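Local coordinates for thiamine monophosphate kinase (PDB 1VQV) that catalyses the ATP-dependent phosphorylation of thiamine monophosphate to thiamine diphosphate, the last step in making the active form of vitamin B1, and works as a homodimer, at the interface of chains A and B. Numbering follows the deposited sequence. Chains: chain A/B, thiamine monophosphate kinase.

Contact 1: the interface of chains A and B. Residues chain A 88-94, 97; chain B 1-4, 6.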
loop_
_atom_site.group_PDB
_atom_site.type_symbol
_atom_site.label_atom_id
_atom_site.label_comp_id
_atom_site.label_asym_id
_atom_site.label_seq_id
_atom_site.Cartn_x
_atom_site.Cartn_y
_atom_site.Cartn_z
ATOM N N LEU A 88 -4.520 -12.191 5.530
ATOM C CA LEU A 88 -4.450 -13.647 5.616
ATOM C C LEU A 88 -5.538 -14.317 6.458
ATOM O O LEU A 88 -5.958 -13.780 7.480
ATOM C CB LEU A 88 -3.089 -14.051 6.189
ATOM C CG LEU A 88 -1.870 -13.301 5.647
ATOM C CD1 LEU A 88 -0.696 -13.556 6.559
ATOM C CD2 LEU A 88 -1.557 -13.740 4.222
ATOM N N PRO A 89 -6.020 -15.500 6.031
ATOM C CA PRO A 89 -7.051 -16.184 6.822
ATOM C C PRO A 89 -6.316 -16.787 8.021
ATOM O O PRO A 89 -5.233 -17.350 7.863
ATOM C CB PRO A 89 -7.569 -17.256 5.867
ATOM C CG PRO A 89 -7.314 -16.668 4.508
ATOM C CD PRO A 89 -5.924 -16.092 4.686
ATOM N N GLU A 90 -6.895 -16.673 9.212
ATOM C CA GLU A 90 -6.257 -17.191 10.425
ATOM C C GLU A 90 -5.925 -18.676 10.320
ATOM O O GLU A 90 -5.097 -19.186 11.072
ATOM C CB GLU A 90 -7.155 -16.960 11.647
ATOM C CG GLU A 90 -8.417 -17.811 11.636
ATOM C CD GLU A 90 -9.325 -17.544 12.822
ATOM O OE1 GLU A 90 -8.844 -17.629 13.984
ATOM O OE2 GLU A 90 -10.524 -17.252 12.589
ATOM N N ASP A 91 -6.568 -19.363 9.385
ATOM C CA ASP A 91 -6.336 -20.795 9.193
ATOM C C ASP A 91 -5.304 -21.116 8.118
ATOM O O ASP A 91 -5.126 -22.270 7.739
ATOM C CB ASP A 91 -7.659 -21.511 8.883
ATOM C CG ASP A 91 -8.406 -20.897 7.707
ATOM O OD1 ASP A 91 -8.539 -19.643 7.661
ATOM O OD2 ASP A 91 -8.876 -21.678 6.839
ATOM N N LEU A 92 -4.632 -20.085 7.624
ATOM C CA LEU A 92 -3.601 -20.277 6.627
ATOM C C LEU A 92 -2.403 -20.928 7.309
ATOM O O LEU A 92 -2.055 -20.589 8.445
ATOM C CB LEU A 92 -3.167 -18.940 6.025
ATOM C CG LEU A 92 -2.109 -19.074 4.922
ATOM C CD1 LEU A 92 -2.730 -19.779 3.728
ATOM C CD2 LEU A 92 -1.584 -17.706 4.506
ATOM N N GLU A 93 -1.789 -21.872 6.607
ATOM C CA GLU A 93 -0.620 -22.574 7.104
ATOM C C GLU A 93 0.482 -21.533 7.315
ATOM O O GLU A 93 0.659 -20.623 6.501
ATOM C CB GLU A 93 -0.170 -23.611 6.080
ATOM C CG GLU A 93 -1.110 -24.808 5.854
ATOM C CD GLU A 93 -2.548 -24.429 5.440
ATOM O OE1 GLU A 93 -2.767 -23.367 4.786
ATOM O OE2 GLU A 93 -3.471 -25.222 5.766
ATOM N N VAL A 94 1.231 -21.655 8.402
ATOM C CA VAL A 94 2.288 -20.689 8.671
ATOM C C VAL A 94 3.423 -20.774 7.660
ATOM O O VAL A 94 4.100 -19.788 7.396
ATOM C CB VAL A 94 2.884 -20.887 10.067
ATOM C CG1 VAL A 94 4.090 -19.990 10.228
ATOM C CG2 VAL A 94 1.846 -20.574 11.134
ATOM N N VAL A 97 3.106 -18.487 4.548
ATOM C CA VAL A 97 3.574 -17.116 4.710
ATOM C C VAL A 97 5.092 -17.067 4.685
ATOM O O VAL A 97 5.682 -16.172 4.088
ATOM C CB VAL A 97 3.048 -16.504 6.034
ATOM C CG1 VAL A 97 3.611 -15.122 6.234
ATOM C CG2 VAL A 97 1.535 -16.443 6.001
HETATM N N MSE B 1 1.355 -24.325 13.702
HETATM C CA MSE B 1 1.178 -24.555 12.232
HETATM C C MSE B 1 0.275 -23.558 11.506
HETATM O O MSE B 1 0.583 -23.171 10.385
HETATM C CB MSE B 1 0.657 -25.964 11.979
HETATM C CG MSE B 1 0.005 -26.125 10.649
HETATM SE SE MSE B 1 0.726 -27.698 9.798
HETATM C CE MSE B 1 -0.850 -27.986 8.642
ATOM N N ARG B 2 -0.852 -23.171 12.104
ATOM C CA ARG B 2 -1.732 -22.188 11.461
ATOM C C ARG B 2 -1.477 -20.852 12.112
ATOM O O ARG B 2 -1.097 -20.793 13.284
ATOM C CB ARG B 2 -3.218 -22.534 11.612
ATOM C CG ARG B 2 -3.600 -23.859 11.059
ATOM C CD ARG B 2 -2.708 -24.223 9.898
ATOM N NE ARG B 2 -2.983 -25.580 9.444
ATOM C CZ ARG B 2 -4.037 -25.915 8.712
ATOM N NH1 ARG B 2 -4.908 -24.983 8.345
ATOM N NH2 ARG B 2 -4.225 -27.184 8.363
ATOM N N LEU B 3 -1.681 -19.787 11.345
ATOM C CA LEU B 3 -1.464 -18.428 11.829
ATOM C C LEU B 3 -2.116 -18.228 13.196
ATOM O O LEU B 3 -1.509 -17.649 14.109
ATOM C CB LEU B 3 -2.013 -17.400 10.814
ATOM C CG LEU B 3 -1.433 -17.411 9.384
ATOM C CD1 LEU B 3 -2.105 -16.351 8.536
ATOM C CD2 LEU B 3 0.073 -17.169 9.421
ATOM N N LYS B 4 -3.343 -18.723 13.343
ATOM C CA LYS B 4 -4.073 -18.589 14.605
ATOM C C LYS B 4 -3.376 -19.295 15.771
ATOM O O LYS B 4 -3.354 -18.775 16.878
ATOM C CB LYS B 4 -5.500 -19.121 14.451
ATOM C CG LYS B 4 -5.600 -20.587 14.057
ATOM C CD LYS B 4 -7.054 -20.933 13.822
ATOM C CE LYS B 4 -7.244 -22.290 13.173
ATOM N NZ LYS B 4 -8.710 -22.542 12.929
ATOM N N LEU B 6 -0.390 -19.538 16.156
ATOM C CA LEU B 6 0.895 -18.886 16.370
ATOM C C LEU B 6 0.912 -17.739 17.369
ATOM O O LEU B 6 1.956 -17.468 17.992
ATOM C CB LEU B 6 1.452 -18.395 15.039
ATOM C CG LEU B 6 2.973 -18.352 14.962
ATOM C CD1 LEU B 6 3.604 -19.536 15.709
ATOM C CD2 LEU B 6 3.368 -18.385 13.511
#
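Main-chain hydrogen bonds lead this contact. The N-terminus of chain B runs antiparallel to the loop before helix 94-111 of chain A, with a beta bridge between A:Glu93 and B:Arg2. B:Leu3 N donates to A:Leu92 O at 3.0 Å, nearly along the C=O axis. A:Val94 N, in the first turn of its helix, donates to B:Met1 O (selenomethionine) at 2.6 Å. B:Lys4 N reaches a lone pair of A:Glu90 O at 2.9 Å.

A charged pair adds to this. B:Arg2 is bent at chi2 (-30°) and lies alongside A:Glu93, both pointing the same way. B:Arg2 NH1 donates to A:Asp91 O at 2.8 Å, close to the guanidinium plane. B:Arg2 NH1 also forms a salt bridge with A:Glu93 OE2 at 3.0 Å, but the carboxylate lies above the rim of the guanidinium face, its plane turned 45° from it, and the N-H does not point at it.

Apolar contacts centre on B:Leu3. B:Leu3 CD1 meets A:Leu88 CB at 3.4 Å, the two side chains crossing at about a right angle, and also touches A:Leu92 CB. CD2 meets A:Val97 CG2. B:Leu6 and A:Val94 cross at about a right angle, B:Leu6 CD2 3.6 Å from A:Val94 CG2. The site clips the N-terminus of one subunit onto the other and so supports the homodimer.

Contact 2: the interface of chains A and B. Residues chain A 42-44, 46, 50; chain B 87, 119, 121-123.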
loop_
_atom_site.group_PDB
_atom_site.type_symbol
_atom_site.label_atom_id
_atom_site.label_comp_id
_atom_site.label_asym_id
_atom_site.label_seq_id
_atom_site.Cartn_x
_atom_site.Cartn_y
_atom_site.Cartn_z
ATOM N N THR A 42 1.610 0.880 -6.630
ATOM C CA THR A 42 0.905 -0.122 -5.848
ATOM C C THR A 42 0.441 -1.267 -6.763
ATOM O O THR A 42 0.076 -1.048 -7.923
ATOM C CB THR A 42 -0.308 0.540 -5.107
ATOM O OG1 THR A 42 -1.120 -0.467 -4.490
ATOM C CG2 THR A 42 -1.151 1.357 -6.082
ATOM N N ASP A 43 0.493 -2.491 -6.244
ATOM C CA ASP A 43 0.062 -3.664 -6.987
ATOM C C ASP A 43 -0.779 -4.507 -6.043
ATOM O O ASP A 43 -0.662 -4.386 -4.831
ATOM C CB ASP A 43 1.282 -4.440 -7.539
ATOM C CG ASP A 43 1.903 -5.446 -6.528
ATOM O OD1 ASP A 43 1.919 -5.176 -5.293
ATOM O OD2 ASP A 43 2.406 -6.511 -6.996
ATOM N N VAL A 44 -1.649 -5.338 -6.601
ATOM C CA VAL A 44 -2.506 -6.172 -5.785
ATOM C C VAL A 44 -2.653 -7.572 -6.353
ATOM O O VAL A 44 -2.842 -7.760 -7.555
ATOM C CB VAL A 44 -3.925 -5.528 -5.606
ATOM C CG1 VAL A 44 -4.553 -5.241 -6.962
ATOM C CG2 VAL A 44 -4.829 -6.451 -4.792
ATOM N N ASN A 46 -4.875 -10.952 -5.415
ATOM C CA ASN A 46 -5.926 -11.536 -4.596
ATOM C C ASN A 46 -6.202 -12.982 -4.971
ATOM O O ASN A 46 -6.339 -13.323 -6.149
ATOM C CB ASN A 46 -7.223 -10.734 -4.707
ATOM C CG ASN A 46 -7.173 -9.425 -3.946
ATOM O OD1 ASN A 46 -6.494 -9.306 -2.924
ATOM N ND2 ASN A 46 -7.916 -8.435 -4.432
ATOM N N HIS A 50 -5.907 -13.386 -8.991
ATOM C CA HIS A 50 -4.547 -13.330 -9.516
ATOM C C HIS A 50 -3.751 -14.617 -9.355
ATOM O O HIS A 50 -2.768 -14.840 -10.072
ATOM C CB HIS A 50 -3.800 -12.156 -8.877
ATOM C CG HIS A 50 -4.533 -10.856 -9.004
ATOM N ND1 HIS A 50 -5.383 -10.379 -8.024
ATOM C CD2 HIS A 50 -4.615 -9.976 -10.032
ATOM C CE1 HIS A 50 -5.958 -9.265 -8.447
ATOM N NE2 HIS A 50 -5.510 -8.998 -9.661
ATOM N N ASN B 87 -10.425 -2.780 -2.677
ATOM C CA ASN B 87 -10.927 -4.116 -2.987
ATOM C C ASN B 87 -12.437 -3.939 -2.847
ATOM O O ASN B 87 -12.951 -3.868 -1.734
ATOM C CB ASN B 87 -10.457 -5.138 -1.950
ATOM C CG ASN B 87 -9.012 -5.542 -2.124
ATOM O OD1 ASN B 87 -8.510 -6.383 -1.378
ATOM N ND2 ASN B 87 -8.331 -4.955 -3.107
ATOM N N ASN B 119 -5.188 1.473 -7.328
ATOM C CA ASN B 119 -5.872 0.624 -8.293
ATOM C C ASN B 119 -7.088 -0.001 -7.646
ATOM O O ASN B 119 -7.257 0.056 -6.423
ATOM C CB ASN B 119 -4.970 -0.515 -8.801
ATOM C CG ASN B 119 -4.700 -1.576 -7.735
ATOM O OD1 ASN B 119 -5.605 -1.989 -6.989
ATOM N ND2 ASN B 119 -3.450 -2.032 -7.668
ATOM N N SER B 121 -9.664 -3.561 -7.459
ATOM C CA SER B 121 -9.731 -4.994 -7.681
ATOM C C SER B 121 -11.054 -5.540 -7.141
ATOM O O SER B 121 -11.542 -5.066 -6.108
ATOM C CB SER B 121 -8.562 -5.656 -6.963
ATOM O OG SER B 121 -8.615 -7.068 -7.096
ATOM N N LYS B 122 -11.638 -6.524 -7.832
ATOM C CA LYS B 122 -12.907 -7.102 -7.390
ATOM C C LYS B 122 -12.653 -7.875 -6.117
ATOM O O LYS B 122 -11.565 -8.405 -5.920
ATOM C CB LYS B 122 -13.512 -8.033 -8.454
ATOM C CG LYS B 122 -12.820 -9.394 -8.643
ATOM C CD LYS B 122 -13.668 -10.364 -9.516
ATOM C CE LYS B 122 -12.856 -11.616 -9.962
ATOM N NZ LYS B 122 -13.407 -12.921 -9.459
ATOM N N SER B 123 -13.650 -7.952 -5.250
ATOM C CA SER B 123 -13.469 -8.655 -3.997
ATOM C C SER B 123 -14.796 -9.004 -3.353
ATOM O O SER B 123 -15.783 -8.276 -3.474
ATOM C CB SER B 123 -12.656 -7.783 -3.038
ATOM O OG SER B 123 -11.407 -8.385 -2.719
HETATM O O HOH W 1 -5.793 -7.480 -1.306
#
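The imidazole of A:His50 has the carbonyl oxygen A:Val44 O over the centre of one face. At its edge, in plane, lie A:Asn46 CA and B:Ser121 OG. A:His50 ND1 accepts a nearly straight hydrogen bond from A:Asn46 N at 2.7 Å, tilted 24° out of the ring plane. This bond and A:Val44 O would hold the ring against strand 37-46.

The amides of A:Asn46 and B:Asn87 meet tip to tip with their planes 85° apart. A water joins their oxygens, 2.5 Å from A:Asn46 OD1 and 2.9 Å from B:Asn87 OD1. A:Asn46 CG is anti to the carbonyl carbon (chi1 -75°), and A:Asn46 ND2 makes a weak hydrogen bond to B:Ser121 OG at 3.1 Å. An alanine in place of A:Asn46 would remove both amide links and would probably loosen the hold on B:Asn87 and B:Ser121.

B:Asn119 crosses A:Val44 obliquely. A:Val44 CG1 touches the amide of B:Asn119, 3.4 Å from B:Asn119 OD1. It also packs on B:Ser121 CB.

A:His50 binds substrate, A:Thr42 and A:Asp43 bind magnesium, and B:Asn119 binds ATP and magnesium. The site thus brings substrate- and metal-binding residues of one subunit beside an ATP-binding residue of the other, which suggests an active site built at the dimer interface.

Contact 3: the interface of chains A and B. Residues chain A 40-42, 83, 85, 129, 131, 133; chain B 41-42, 83, 85, 129-131.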
loop_
_atom_site.group_PDB
_atom_site.type_symbol
_atom_site.label_atom_id
_atom_site.label_comp_id
_atom_site.label_asym_id
_atom_site.label_seq_id
_atom_site.Cartn_x
_atom_site.Cartn_y
_atom_site.Cartn_z
ATOM N N LEU A 40 6.013 6.394 -7.127
ATOM C CA LEU A 40 5.137 5.657 -6.240
ATOM C C LEU A 40 4.229 4.705 -7.015
ATOM O O LEU A 40 3.602 5.098 -8.004
ATOM C CB LEU A 40 4.319 6.638 -5.404
ATOM C CG LEU A 40 5.156 7.726 -4.714
ATOM C CD1 LEU A 40 4.244 8.573 -3.859
ATOM C CD2 LEU A 40 6.248 7.129 -3.859
ATOM N N THR A 41 4.189 3.444 -6.576
ATOM C CA THR A 41 3.365 2.425 -7.218
ATOM C C THR A 41 2.782 1.382 -6.261
ATOM O O THR A 41 3.374 1.031 -5.236
ATOM C CB THR A 41 4.144 1.675 -8.318
ATOM O OG1 THR A 41 3.212 0.994 -9.172
ATOM C CG2 THR A 41 5.090 0.648 -7.705
ATOM N N THR A 42 1.610 0.880 -6.630
ATOM C CA THR A 42 0.905 -0.122 -5.848
ATOM C C THR A 42 0.441 -1.267 -6.763
ATOM O O THR A 42 0.076 -1.048 -7.923
ATOM C CB THR A 42 -0.308 0.540 -5.107
ATOM O OG1 THR A 42 -1.120 -0.467 -4.490
ATOM C CG2 THR A 42 -1.151 1.357 -6.082
ATOM N N LEU A 83 6.745 -1.819 0.827
ATOM C CA LEU A 83 5.836 -2.035 1.944
ATOM C C LEU A 83 4.853 -3.122 1.497
ATOM O O LEU A 83 4.195 -2.999 0.457
ATOM C CB LEU A 83 5.067 -0.753 2.295
ATOM C CG LEU A 83 5.775 0.356 3.060
ATOM C CD1 LEU A 83 4.779 1.407 3.462
ATOM C CD2 LEU A 83 6.424 -0.224 4.295
ATOM N N SER A 85 1.548 -5.343 2.558
ATOM C CA SER A 85 0.431 -5.547 3.452
ATOM C C SER A 85 -0.304 -6.840 3.089
ATOM O O SER A 85 -0.725 -7.041 1.941
ATOM C CB SER A 85 -0.504 -4.345 3.378
ATOM O OG SER A 85 -1.316 -4.295 4.534
ATOM N N SER A 129 -1.184 -6.846 -0.998
ATOM C CA SER A 129 -1.080 -5.473 -1.453
ATOM C C SER A 129 0.349 -4.997 -1.269
ATOM O O SER A 129 0.844 -4.948 -0.150
ATOM C CB SER A 129 -2.039 -4.599 -0.641
ATOM O OG SER A 129 -1.865 -3.231 -0.928
ATOM N N PHE A 131 3.419 -2.030 -1.931
ATOM C CA PHE A 131 3.682 -0.646 -2.268
ATOM C C PHE A 131 5.176 -0.501 -2.476
ATOM O O PHE A 131 5.971 -0.967 -1.667
ATOM C CB PHE A 131 3.211 0.296 -1.154
ATOM C CG PHE A 131 1.726 0.221 -0.870
ATOM C CD1 PHE A 131 1.240 -0.578 0.171
ATOM C CD2 PHE A 131 0.813 0.939 -1.649
ATOM C CE1 PHE A 131 -0.121 -0.654 0.435
ATOM C CE2 PHE A 131 -0.564 0.868 -1.387
ATOM C CZ PHE A 131 -1.027 0.069 -0.346
ATOM N N VAL A 133 8.512 2.144 -3.758
ATOM C CA VAL A 133 9.040 3.463 -4.047
ATOM C C VAL A 133 10.325 3.311 -4.847
ATOM O O VAL A 133 11.196 2.528 -4.473
ATOM C CB VAL A 133 9.386 4.251 -2.771
ATOM C CG1 VAL A 133 9.969 5.613 -3.159
ATOM C CG2 VAL A 133 8.146 4.422 -1.913
ATOM N N THR B 41 4.364 4.714 5.425
ATOM C CA THR B 41 3.352 4.081 6.251
ATOM C C THR B 41 2.231 3.433 5.429
ATOM O O THR B 41 1.951 3.829 4.295
ATOM C CB THR B 41 2.700 5.103 7.254
ATOM O OG1 THR B 41 1.865 4.398 8.188
ATOM C CG2 THR B 41 1.842 6.133 6.518
ATOM N N THR B 42 1.610 2.417 6.023
ATOM C CA THR B 42 0.479 1.709 5.427
ATOM C C THR B 42 -0.500 1.309 6.539
ATOM O O THR B 42 -0.093 1.055 7.671
ATOM C CB THR B 42 0.924 0.427 4.636
ATOM O OG1 THR B 42 -0.239 -0.265 4.169
ATOM C CG2 THR B 42 1.740 -0.521 5.512
ATOM N N LEU B 83 -1.364 6.722 -1.713
ATOM C CA LEU B 83 -1.791 5.735 -2.707
ATOM C C LEU B 83 -2.932 4.930 -2.071
ATOM O O LEU B 83 -2.749 4.291 -1.024
ATOM C CB LEU B 83 -0.654 4.769 -3.069
ATOM C CG LEU B 83 0.516 5.232 -3.926
ATOM C CD1 LEU B 83 1.427 4.064 -4.193
ATOM C CD2 LEU B 83 0.001 5.782 -5.233
ATOM N N SER B 85 -5.590 1.887 -2.446
ATOM C CA SER B 85 -5.948 0.654 -3.117
ATOM C C SER B 85 -7.292 0.144 -2.584
ATOM O O SER B 85 -7.476 -0.019 -1.376
ATOM C CB SER B 85 -4.831 -0.374 -2.888
ATOM O OG SER B 85 -5.010 -1.543 -3.659
ATOM N N SER B 129 -6.891 -0.299 1.587
ATOM C CA SER B 129 -5.472 -0.332 1.892
ATOM C C SER B 129 -4.865 0.990 1.451
ATOM O O SER B 129 -4.852 1.311 0.266
ATOM C CB SER B 129 -4.820 -1.511 1.160
ATOM O OG SER B 129 -3.443 -1.626 1.460
ATOM N N VAL B 130 -4.356 1.751 2.411
ATOM C CA VAL B 130 -3.788 3.062 2.132
ATOM C C VAL B 130 -2.281 3.130 2.345
ATOM O O VAL B 130 -1.718 2.480 3.238
ATOM C CB VAL B 130 -4.447 4.132 3.024
ATOM C CG1 VAL B 130 -4.937 5.286 2.181
ATOM C CG2 VAL B 130 -5.579 3.513 3.816
ATOM N N PHE B 131 -1.639 3.944 1.519
ATOM C CA PHE B 131 -0.201 4.126 1.576
ATOM C C PHE B 131 0.066 5.609 1.662
ATOM O O PHE B 131 -0.486 6.391 0.899
ATOM C CB PHE B 131 0.431 3.545 0.309
ATOM C CG PHE B 131 1.905 3.835 0.142
ATOM C CD1 PHE B 131 2.845 3.374 1.074
ATOM C CD2 PHE B 131 2.362 4.496 -1.004
ATOM C CE1 PHE B 131 4.219 3.561 0.859
ATOM C CE2 PHE B 131 3.727 4.687 -1.230
ATOM C CZ PHE B 131 4.657 4.219 -0.302
#
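Aromatic contacts form the centre of this two-fold patch. A:Phe131 and B:Phe131 slide past each other in opposite directions, each presenting its CB to the face of the other ring. B:Phe131 CB lies 3.5 Å from the centroid of the A:Phe131 ring, displaced toward the rim. A:Phe131 CB sits over the centre of the B:Phe131 ring, 3.9 Å from its centroid. Both are CH-pi contacts. The two side chains differ in rotation. In A:Phe131 CG is anti to the carbonyl carbon (chi1 -61°), whereas in B:Phe131 it is anti to the backbone N (chi1 172°). The pair therefore breaks exact symmetry.

Aliphatic contacts surround the rings. A:Leu83 CD1 meets the edge of the B:Phe131 ring, in plane, 3.4 Å from B:Phe131 CE1. The A:Val133 side chain crosses B:Phe131 at about a right angle, A:Val133 CG2 3.8 Å from B:Phe131 CZ. On the other flank, B:Leu83 CD1 rests against the backbone of strand 37-46, 3.6 Å from A:Thr41 C. It also packs on A:Thr42 CB, the two side chains sliding past each other in opposite directions. Together these groups make an apolar core of the homodimer interface, where strands of the two subunits face each other.

Polar contacts lie beside the rings. B:Thr42 OG1 makes a weak hydrogen bond within its own chain to B:Val130 O. A:Ser129 OG and B:Ser129 OG share a hydrogen bond of 3.3 Å, and B:Ser129 OG also lies at the edge of the A:Phe131 ring, 3.5 Å from A:Phe131 CZ.

Contacts 2 and 3 are neighbours, with the centres of their C-alpha atoms about 12 Å apart. They share A:Thr42, and strand 37-46 of chain A runs through both. Contact 1 lies further out, its C-alpha centre about 21 Å from that of contact 2 and about 23 Å from that of contact 3. Strand 37-46 joins the apolar core to the ligand-binding residues, and strand 78-88 leads from it to A:Leu88 at contact 1. Contact 3 spans the two-fold axis, and contacts 1 and 2 recur with the chains exchanged. Because contacts 2 and 3 share a strand, dimer assembly and active-site construction are probably coupled.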